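Local coordinates for protein putative glycosyl hydrolase (Bacteroides thetaiotaomicron VPI-5482, PDB 3K11) that is of unproven function but belongs to glycosyl hydrolase family 88, and so probably acts as a carbohydrate-cleaving hydrolase, at residues L336-N341 against G407-R412; R412-Q417 against V426-E431; P48-D53 against Q71-A76. All coordinates share one frame; numbering follows the deposited sequence. Where two conformers were deposited one is given.

Interaction 1. Residues L336-N341 against G407-R412; sequences LAHAIN and GAEMIR
Glu-409 and His-338 both start across the helix interface with CG anti to the backbone N, chi1 -156° for the glutamate. The bend that follows at its chi2 (66°) carries CD in between His-338 ND1 and Asn-341 ND2, and there one carboxylate oxygen does most of the polar work. OE2 accepts from His-338 ND1 at 3.0 Å and from Asn-341 ND2 at 2.9 Å, the two donors reaching it from opposite faces of the carboxylate. Neither lies in the carboxylate plane, although OE2 itself sits close to the plane of the imidazole and to that of the amide. The Asn-341 bond is nearly straight, and the same ND2 makes a weak bond, 3.5 Å, to Glu-409 O. The ring is held at its other nitrogen as well, NE2 being bonded to Asp-280, so both ring nitrogens have a carboxylate partner. An alanine in place of Glu-409 would probably leave His-338 ND1 and the main bond of Asn-341 ND2 without their shared acceptor and open a gap beside Ala-337, whose CB rests on Glu-409 CG at 3.7 Å. On the flank toward helix 347-362, Ala-337 CB also meets the selenium of Met-410, a selenomethionine. In the conformer given, Arg-412 passes beside Asn-341 and its guanidinium pairs with Glu-96; a second conformer makes this less certain. The axes of the two short segments approach to 8.8 Å and run 34° apart in the same general direction, within a helical core consistent with the (alpha/alpha)6 barrel of the six-hairpin clan. Helix 347-362 packs on Leu-336, Ile-340 and Met-410, and helix 82-98 covers Ala-408, Ile-411 and Arg-412.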
loop_
_atom_site.group_PDB
_atom_site.type_symbol
_atom_site.label_atom_id
_atom_site.label_comp_id
_atom_site.label_asym_id
_atom_site.label_seq_id
_atom_site.Cartn_x
_atom_site.Cartn_y
_atom_site.Cartn_z
ATOM N N LEU A 336 -12.703 -12.435 15.597
ATOM C CA LEU A 336 -12.586 -13.493 14.602
ATOM C C LEU A 336 -12.856 -14.851 15.212
ATOM O O LEU A 336 -13.646 -15.641 14.655
ATOM C CB LEU A 336 -11.222 -13.433 13.924
ATOM C CG LEU A 336 -10.921 -12.240 13.034
ATOM C CD1 LEU A 336 -9.402 -12.224 12.675
ATOM C CD2 LEU A 336 -11.873 -12.151 11.763
ATOM N N ALA A 337 -12.264 -15.134 16.376
ATOM C CA ALA A 337 -12.507 -16.427 17.048
ATOM C C ALA A 337 -13.988 -16.557 17.392
ATOM O O ALA A 337 -14.585 -17.635 17.226
ATOM C CB ALA A 337 -11.644 -16.535 18.295
ATOM N N HIS A 338 -14.581 -15.467 17.887
ATOM C CA HIS A 338 -15.999 -15.475 18.277
ATOM C C HIS A 338 -16.915 -15.781 17.076
ATOM O O HIS A 338 -17.824 -16.611 17.160
ATOM C CB HIS A 338 -16.380 -14.130 18.864
ATOM C CG HIS A 338 -17.734 -14.108 19.487
ATOM N ND1 HIS A 338 -18.040 -14.888 20.583
ATOM C CD2 HIS A 338 -18.855 -13.398 19.192
ATOM C CE1 HIS A 338 -19.311 -14.690 20.911
ATOM N NE2 HIS A 338 -19.821 -13.772 20.104
ATOM N N ALA A 339 -16.632 -15.096 15.965
ATOM C CA ALA A 339 -17.424 -15.230 14.740
ATOM C C ALA A 339 -17.296 -16.655 14.190
ATOM O O ALA A 339 -18.259 -17.192 13.664
ATOM C CB ALA A 339 -16.978 -14.211 13.676
ATOM N N ILE A 340 -16.115 -17.266 14.312
ATOM C CA ILE A 340 -15.963 -18.661 13.898
ATOM C C ILE A 340 -16.767 -19.562 14.824
ATOM O O ILE A 340 -17.536 -20.439 14.342
ATOM C CB ILE A 340 -14.483 -19.141 13.907
ATOM C CG1 ILE A 340 -13.651 -18.379 12.854
ATOM C CG2 ILE A 340 -14.418 -20.657 13.608
ATOM C CD1 ILE A 340 -12.087 -18.424 13.094
ATOM N N ASN A 341 -16.611 -19.336 16.128
ATOM C CA ASN A 341 -17.341 -20.121 17.130
ATOM C C ASN A 341 -18.843 -20.006 16.944
ATOM O O ASN A 341 -19.565 -20.993 17.164
ATOM C CB ASN A 341 -16.963 -19.691 18.542
ATOM C CG ASN A 341 -15.539 -20.086 18.924
ATOM O OD1 ASN A 341 -14.997 -21.071 18.402
ATOM N ND2 ASN A 341 -14.977 -19.382 19.902
ATOM N N GLY A 407 -8.072 -14.317 24.468
ATOM C CA GLY A 407 -7.568 -15.574 25.014
ATOM C C GLY A 407 -8.707 -16.484 25.353
ATOM O O GLY A 407 -8.703 -17.656 24.999
ATOM N N ALA A 408 -9.694 -15.941 26.054
ATOM C CA ALA A 408 -10.874 -16.729 26.417
ATOM C C ALA A 408 -11.531 -17.367 25.204
ATOM O O ALA A 408 -11.905 -18.539 25.236
ATOM C CB ALA A 408 -11.890 -15.847 27.130
ATOM N N GLU A 409 -11.661 -16.589 24.136
ATOM C CA GLU A 409 -12.327 -17.043 22.935
ATOM C C GLU A 409 -11.450 -17.986 22.119
ATOM O O GLU A 409 -11.935 -18.979 21.511
ATOM C CB GLU A 409 -12.769 -15.831 22.086
ATOM C CG GLU A 409 -13.909 -16.134 21.158
ATOM C CD GLU A 409 -15.221 -16.448 21.858
ATOM O OE1 GLU A 409 -15.375 -16.119 23.026
ATOM O OE2 GLU A 409 -16.069 -17.045 21.205
HETATM N N MSE A 410 -10.153 -17.751 22.141
HETATM C CA MSE A 410 -9.228 -18.710 21.531
HETATM C C MSE A 410 -9.276 -20.070 22.210
HETATM O O MSE A 410 -9.212 -21.118 21.535
HETATM C CB MSE A 410 -7.778 -18.180 21.531
HETATM C CG MSE A 410 -7.474 -17.076 20.553
HETATM SE SE MSE A 410 -7.683 -17.568 18.742
HETATM C CE MSE A 410 -6.673 -19.170 18.706
ATOM N N ILE A 411 -9.453 -20.107 23.521
ATOM C CA ILE A 411 -9.581 -21.395 24.218
ATOM C C ILE A 411 -10.806 -22.151 23.705
ATOM O O ILE A 411 -10.702 -23.356 23.399
ATOM C CB ILE A 411 -9.604 -21.212 25.765
ATOM C CG1 ILE A 411 -8.199 -20.790 26.235
ATOM C CG2 ILE A 411 -10.128 -22.503 26.544
ATOM C CD1 ILE A 411 -8.137 -20.111 27.664
ATOM N N ARG A 412 -11.945 -21.454 23.586
ATOM C CA ARG A 412 -13.157 -22.061 23.016
ATOM C C ARG A 412 -12.872 -22.594 21.623
ATOM O O ARG A 412 -13.193 -23.738 21.306
ATOM C CB ARG A 412 -14.283 -21.037 22.911
ATOM C CG ARG A 412 -15.564 -21.553 22.243
ATOM C CD ARG A 412 -16.367 -22.356 23.195
ATOM N NE ARG A 412 -17.253 -21.519 24.009
ATOM C CZ ARG A 412 -17.768 -21.881 25.189
ATOM N NH1 ARG A 412 -17.467 -23.058 25.759
ATOM N NH2 ARG A 412 -18.572 -21.042 25.830
#

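Interaction 2. Residues R412-Q417 against V426-E431; sequences RLLNTQ and VQYYQE. With EDO (1,2-ethanediol), chain B.
Gln-430 NE2 donates to Gln-417 OE1 at 3.0 Å, the hydrogen bond that joins the two segments directly. The contact lies where helix 400-416 gives way to the two-stranded antiparallel hairpin 420-422/425-427, whose outgoing arm doubles back past the helix end. The Gln-417 to Gln-430 bond lies in the plane of the accepting carbonyl, and the two glutamine chains run alongside each other in one direction, with their amide planes 46° apart. Gln-430 NE2 also has a weak bond to Tyr-428 O. Tyr-428 packs between helix end and outgoing arm, against Leu-413 and Gln-417. The Gln-417 chain passes across the tyrosine: CG is anti to its own carbonyl carbon (chi1 -63°), and CB and CG both rest on the CD2-CE2 side of the ring, CB 3.7 Å from Tyr-428 CD2. Leu-413 comes in at the ring edge, its CG 3.8 Å from Tyr-428 CE2, and its CD2 methyl reaches Tyr-428 OH at 3.5 Å. That hydroxyl is bonded to Gln-355 of helix 347-362, so the tyrosine is bonded at its tip and packed at the CE2 edge by Leu-413. The strand side is also a subunit interface: Gln-195 of the second subunit donates to Tyr-428 O, and Tyr-429 OH is bonded to Pro-194 O of that subunit. Farther out, a water bridges the two backbones, donating to Gln-430 O at 2.7 Å and to Thr-416 O at 3.1 Å.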
loop_
_atom_site.group_PDB
_atom_site.type_symbol
_atom_site.label_atom_id
_atom_site.label_comp_id
_atom_site.label_asym_id
_atom_site.label_seq_id
_atom_site.Cartn_x
_atom_site.Cartn_y
_atom_site.Cartn_z
ATOM N N ARG A 412 -11.945 -21.454 23.586
ATOM C CA ARG A 412 -13.157 -22.061 23.016
ATOM C C ARG A 412 -12.872 -22.594 21.623
ATOM O O ARG A 412 -13.193 -23.738 21.306
ATOM C CB ARG A 412 -14.283 -21.037 22.911
ATOM C CG ARG A 412 -15.564 -21.553 22.243
ATOM C CD ARG A 412 -16.367 -22.356 23.195
ATOM N NE ARG A 412 -17.253 -21.519 24.009
ATOM C CZ ARG A 412 -17.768 -21.881 25.189
ATOM N NH1 ARG A 412 -17.467 -23.058 25.759
ATOM N NH2 ARG A 412 -18.572 -21.042 25.830
ATOM N N LEU A 413 -12.291 -21.743 20.788
ATOM C CA LEU A 413 -11.985 -22.123 19.389
ATOM C C LEU A 413 -11.097 -23.367 19.318
ATOM O O LEU A 413 -11.371 -24.340 18.561
ATOM C CB LEU A 413 -11.313 -20.935 18.674
ATOM C CG LEU A 413 -10.974 -21.084 17.179
ATOM C CD1 LEU A 413 -12.254 -21.291 16.339
ATOM C CD2 LEU A 413 -10.160 -19.886 16.659
ATOM N N LEU A 414 -10.026 -23.359 20.108
ATOM C CA LEU A 414 -9.115 -24.512 20.125
ATOM C C LEU A 414 -9.737 -25.782 20.698
ATOM O O LEU A 414 -9.310 -26.890 20.352
ATOM C CB LEU A 414 -7.816 -24.190 20.876
ATOM C CG LEU A 414 -6.983 -23.037 20.309
ATOM C CD1 LEU A 414 -5.948 -22.605 21.346
ATOM C CD2 LEU A 414 -6.329 -23.485 18.994
ATOM N N ASN A 415 -10.712 -25.630 21.578
ATOM C CA ASN A 415 -11.448 -26.763 22.143
ATOM C C ASN A 415 -12.593 -27.285 21.272
ATOM O O ASN A 415 -13.192 -28.295 21.599
ATOM C CB ASN A 415 -12.031 -26.381 23.499
ATOM C CG ASN A 415 -10.989 -26.377 24.623
ATOM O OD1 ASN A 415 -10.003 -27.112 24.573
ATOM N ND2 ASN A 415 -11.254 -25.597 25.667
ATOM N N THR A 416 -12.901 -26.590 20.185
ATOM C CA THR A 416 -13.975 -26.979 19.288
ATOM C C THR A 416 -13.363 -27.446 17.965
ATOM O O THR A 416 -13.621 -28.565 17.493
ATOM C CB THR A 416 -14.931 -25.780 19.057
ATOM O OG1 THR A 416 -15.308 -25.214 20.322
ATOM C CG2 THR A 416 -16.188 -26.216 18.309
ATOM N N GLN A 417 -12.498 -26.616 17.395
ATOM C CA GLN A 417 -11.873 -26.923 16.113
ATOM C C GLN A 417 -10.684 -27.848 16.347
ATOM O O GLN A 417 -10.252 -28.075 17.495
ATOM C CB GLN A 417 -11.364 -25.647 15.469
ATOM C CG GLN A 417 -12.427 -24.655 15.131
ATOM C CD GLN A 417 -13.205 -25.014 13.895
ATOM O OE1 GLN A 417 -12.656 -25.519 12.878
ATOM N NE2 GLN A 417 -14.497 -24.715 13.943
ATOM N N VAL A 426 -0.424 -23.290 9.484
ATOM C CA VAL A 426 -1.555 -23.597 10.344
ATOM C C VAL A 426 -2.790 -23.790 9.478
ATOM O O VAL A 426 -3.106 -22.927 8.654
ATOM C CB VAL A 426 -1.797 -22.460 11.340
ATOM C CG1 VAL A 426 -3.120 -22.662 12.089
ATOM C CG2 VAL A 426 -0.605 -22.312 12.317
ATOM N N GLN A 427 -3.456 -24.951 9.606
ATOM C CA GLN A 427 -4.720 -25.201 8.935
ATOM C C GLN A 427 -5.780 -25.618 9.918
ATOM O O GLN A 427 -5.505 -26.356 10.853
ATOM C CB GLN A 427 -4.556 -26.253 7.839
ATOM C CG GLN A 427 -3.734 -25.757 6.642
ATOM C CD GLN A 427 -4.499 -24.796 5.723
ATOM O OE1 GLN A 427 -5.727 -24.752 5.756
ATOM N NE2 GLN A 427 -3.781 -24.100 4.824
ATOM N N TYR A 428 -7.001 -25.126 9.709
ATOM C CA TYR A 428 -8.129 -25.462 10.574
ATOM C C TYR A 428 -8.936 -26.616 10.029
ATOM O O TYR A 428 -9.371 -26.571 8.877
ATOM C CB TYR A 428 -9.007 -24.225 10.842
ATOM C CG TYR A 428 -8.591 -23.519 12.108
ATOM C CD1 TYR A 428 -7.306 -23.003 12.256
ATOM C CD2 TYR A 428 -9.450 -23.407 13.189
ATOM C CE1 TYR A 428 -6.899 -22.410 13.447
ATOM C CE2 TYR A 428 -9.059 -22.807 14.370
ATOM C CZ TYR A 428 -7.750 -22.317 14.515
ATOM O OH TYR A 428 -7.332 -21.701 15.704
ATOM N N TYR A 429 -9.191 -27.611 10.876
ATOM C CA TYR A 429 -9.966 -28.800 10.496
ATOM C C TYR A 429 -11.138 -28.935 11.469
ATOM O O TYR A 429 -10.984 -28.743 12.646
ATOM C CB TYR A 429 -9.082 -30.068 10.511
ATOM C CG TYR A 429 -7.975 -29.952 9.489
ATOM C CD1 TYR A 429 -8.227 -30.181 8.138
ATOM C CD2 TYR A 429 -6.710 -29.553 9.851
ATOM C CE1 TYR A 429 -7.248 -30.015 7.188
ATOM C CE2 TYR A 429 -5.722 -29.386 8.899
ATOM C CZ TYR A 429 -5.997 -29.597 7.569
ATOM O OH TYR A 429 -5.013 -29.411 6.613
ATOM N N GLN A 430 -12.303 -29.284 10.964
ATOM C CA GLN A 430 -13.479 -29.363 11.800
ATOM C C GLN A 430 -13.587 -30.743 12.456
ATOM O O GLN A 430 -14.201 -30.864 13.497
ATOM C CB GLN A 430 -14.708 -28.910 11.009
ATOM C CG GLN A 430 -14.607 -27.346 10.659
ATOM C CD GLN A 430 -13.496 -26.966 9.603
ATOM O OE1 GLN A 430 -13.504 -27.493 8.504
ATOM N NE2 GLN A 430 -12.556 -26.058 9.961
ATOM N N GLU A 431 -12.943 -31.756 11.865
ATOM C CA GLU A 431 -12.774 -33.080 12.457
ATOM C C GLU A 431 -11.273 -33.320 12.670
ATOM O O GLU A 431 -10.455 -32.916 11.832
ATOM C CB GLU A 431 -13.313 -34.162 11.505
ATOM C CG GLU A 431 -14.826 -34.061 11.183
HETATM C C1 EDO B . -7.777 -24.128 29.268
HETATM O O1 EDO B . -9.036 -23.667 29.802
HETATM C C2 EDO B . -7.780 -25.641 29.046
HETATM O O2 EDO B . -8.794 -26.036 28.087
HETATM O O HOH W 1 -14.978 -28.643 14.718
#

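Interaction 3. Residues P48-D53 against Q71-A76; sequences PARVVD and QLERGA
A three-stranded antiparallel sheet has strand 51-53 in its middle, and this contact is its pairing with the outer strand 70-72. Val-52 and Gln-71 form a hydrogen-bonded pair: Val-52 N donates to Gln-71 O at 2.8 Å and Gln-71 N returns the bond to Val-52 O at 2.9 Å. Val-51 and Leu-72 make the adjoining non-hydrogen-bonded pair, and the ladder runs one bond further, Glu-73 N to Arg-50 O at 2.9 Å. Val-52 and Gln-71 share a face of the sheet, where Val-52 CG1 also touches Glu-73 CB at 3.8 Å. With CG anti to the backbone N (chi1 -179°) and the chain extended beyond it, Glu-73 runs alongside Arg-50 in the same direction. A salt bridge joins them, Arg-50 NH1 to Glu-73 OE1 at 3.1 Å; NH1 approaches OE1 on its syn side, and OE1 lies at the guanidinium edge, near its plane. Both residues touch a crystal neighbour, so the lattice may influence their pose. The Pro-48 ring lies across the glutamate chain, and its CD packs on Gly-75 CA at 3.7 Å. Beyond the pair, backbone hydrogen bonds join Val-51 to Ile-60 of the other outer strand, Ala-49 and Leu-72 rest on Phe-113 of helix 101-128, and Leu-72 reaches helix 133-139 as well.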
loop_
_atom_site.group_PDB
_atom_site.type_symbol
_atom_site.label_atom_id
_atom_site.label_comp_id
_atom_site.label_asym_id
_atom_site.label_seq_id
_atom_site.Cartn_x
_atom_site.Cartn_y
_atom_site.Cartn_z
ATOM N N PRO A 48 -7.253 -2.590 43.202
ATOM C CA PRO A 48 -7.753 -2.820 44.559
ATOM C C PRO A 48 -9.178 -2.309 44.764
ATOM O O PRO A 48 -9.510 -1.240 44.336
ATOM C CB PRO A 48 -6.763 -2.058 45.439
ATOM C CG PRO A 48 -6.177 -0.989 44.556
ATOM C CD PRO A 48 -6.096 -1.666 43.205
ATOM N N ALA A 49 -9.995 -3.095 45.438
ATOM C CA ALA A 49 -11.363 -2.704 45.724
ATOM C C ALA A 49 -11.445 -2.243 47.163
ATOM O O ALA A 49 -11.985 -2.947 48.010
ATOM C CB ALA A 49 -12.321 -3.893 45.443
ATOM N N ARG A 50 -10.882 -1.073 47.461
ATOM C CA ARG A 50 -10.918 -0.521 48.814
ATOM C C ARG A 50 -11.026 0.971 48.753
ATOM O O ARG A 50 -10.626 1.587 47.757
ATOM C CB ARG A 50 -9.605 -0.762 49.580
ATOM C CG ARG A 50 -9.010 -2.100 49.432
ATOM C CD ARG A 50 -7.828 -2.302 50.369
ATOM N NE ARG A 50 -7.465 -3.703 50.333
ATOM C CZ ARG A 50 -6.667 -4.255 49.439
ATOM N NH1 ARG A 50 -6.051 -3.528 48.518
ATOM N NH2 ARG A 50 -6.412 -5.552 49.520
ATOM N N VAL A 51 -11.527 1.527 49.844
ATOM C CA VAL A 51 -11.566 2.972 50.077
ATOM C C VAL A 51 -10.431 3.310 51.034
ATOM O O VAL A 51 -10.237 2.634 52.043
ATOM C CB VAL A 51 -12.931 3.429 50.643
ATOM C CG1 VAL A 51 -12.952 4.914 50.968
ATOM C CG2 VAL A 51 -14.051 3.073 49.622
ATOM N N VAL A 52 -9.672 4.362 50.715
ATOM C CA VAL A 52 -8.593 4.793 51.593
ATOM C C VAL A 52 -8.638 6.308 51.761
ATOM O O VAL A 52 -9.264 7.016 50.984
ATOM C CB VAL A 52 -7.204 4.431 51.012
ATOM C CG1 VAL A 52 -7.077 2.914 50.765
ATOM C CG2 VAL A 52 -6.959 5.195 49.709
ATOM N N ASP A 53 -7.961 6.783 52.791
ATOM C CA ASP A 53 -7.723 8.205 52.988
ATOM C C ASP A 53 -6.722 8.659 51.930
ATOM O O ASP A 53 -5.639 8.056 51.767
ATOM C CB ASP A 53 -7.158 8.437 54.360
ATOM C CG ASP A 53 -6.885 9.908 54.625
ATOM O OD1 ASP A 53 -5.932 10.468 54.042
ATOM O OD2 ASP A 53 -7.618 10.472 55.426
ATOM N N GLN A 71 -11.148 8.089 49.008
ATOM C CA GLN A 71 -11.075 7.827 47.600
ATOM C C GLN A 71 -10.896 6.327 47.397
ATOM O O GLN A 71 -10.461 5.619 48.300
ATOM C CB GLN A 71 -9.916 8.566 46.958
ATOM C CG GLN A 71 -8.564 8.111 47.458
ATOM C CD GLN A 71 -7.404 8.726 46.721
ATOM O OE1 GLN A 71 -7.553 9.720 45.994
ATOM N NE2 GLN A 71 -6.234 8.122 46.883
ATOM N N LEU A 72 -11.179 5.862 46.204
ATOM C CA LEU A 72 -10.851 4.486 45.856
ATOM C C LEU A 72 -9.321 4.397 45.831
ATOM O O LEU A 72 -8.647 5.301 45.318
ATOM C CB LEU A 72 -11.430 4.144 44.488
ATOM C CG LEU A 72 -12.954 4.250 44.305
ATOM C CD1 LEU A 72 -13.347 3.800 42.950
ATOM C CD2 LEU A 72 -13.658 3.437 45.427
ATOM N N GLU A 73 -8.773 3.339 46.400
ATOM C CA GLU A 73 -7.327 3.135 46.394
ATOM C C GLU A 73 -6.823 3.121 44.955
ATOM O O GLU A 73 -7.400 2.438 44.085
ATOM C CB GLU A 73 -6.977 1.806 47.094
ATOM C CG GLU A 73 -5.481 1.572 47.115
ATOM C CD GLU A 73 -5.076 0.323 47.805
ATOM O OE1 GLU A 73 -5.951 -0.482 48.148
ATOM O OE2 GLU A 73 -3.850 0.135 47.952
ATOM N N ARG A 74 -5.744 3.850 44.678
ATOM C CA ARG A 74 -5.285 3.941 43.320
ATOM C C ARG A 74 -4.317 2.815 43.000
ATOM O O ARG A 74 -3.215 2.785 43.517
ATOM C CB ARG A 74 -4.602 5.280 43.103
ATOM C CG ARG A 74 -5.428 6.499 43.455
ATOM C CD ARG A 74 -6.605 6.566 42.640
ATOM N NE ARG A 74 -7.245 7.886 42.583
ATOM C CZ ARG A 74 -8.513 8.159 42.891
ATOM N NH1 ARG A 74 -9.311 7.267 43.472
ATOM N NH2 ARG A 74 -8.987 9.361 42.638
ATOM N N GLY A 75 -4.748 1.866 42.201
ATOM C CA GLY A 75 -3.856 0.852 41.622
ATOM C C GLY A 75 -3.472 1.361 40.246
ATOM O O GLY A 75 -3.718 2.514 39.943
ATOM N N ALA A 76 -2.883 0.527 39.398
ATOM C CA ALA A 76 -2.468 0.994 38.070
ATOM C C ALA A 76 -3.635 1.276 37.170
ATOM O O ALA A 76 -3.511 2.090 36.272
ATOM C CB ALA A 76 -1.497 -0.033 37.390
HETATM O O HOH W 2 -9.268 1.190 42.717
#

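From the N terminus, interaction 3 comes first: pairing 48-53 with 71-76 closes a short loop that holds strand 59-60. Interaction 1 brings 407-412 back onto 336-341 across 65 residues that include helices 347-362 and 384-388. Interaction 2 opens where it ends, sharing Arg-412, and closes the eight-residue loop 418-425 that carries the first strand of the C-terminal hairpin. The three run in series, none nested or crossed. Interactions 1 and 2 touch, with Leu-413 packing on Ala-337 and Ile-340, so helix 400-416 links its neighbour helix to that hairpin. Interaction 3 is remote, its centre about 34 Å from that of interaction 1 and about 42 Å from that of interaction 2.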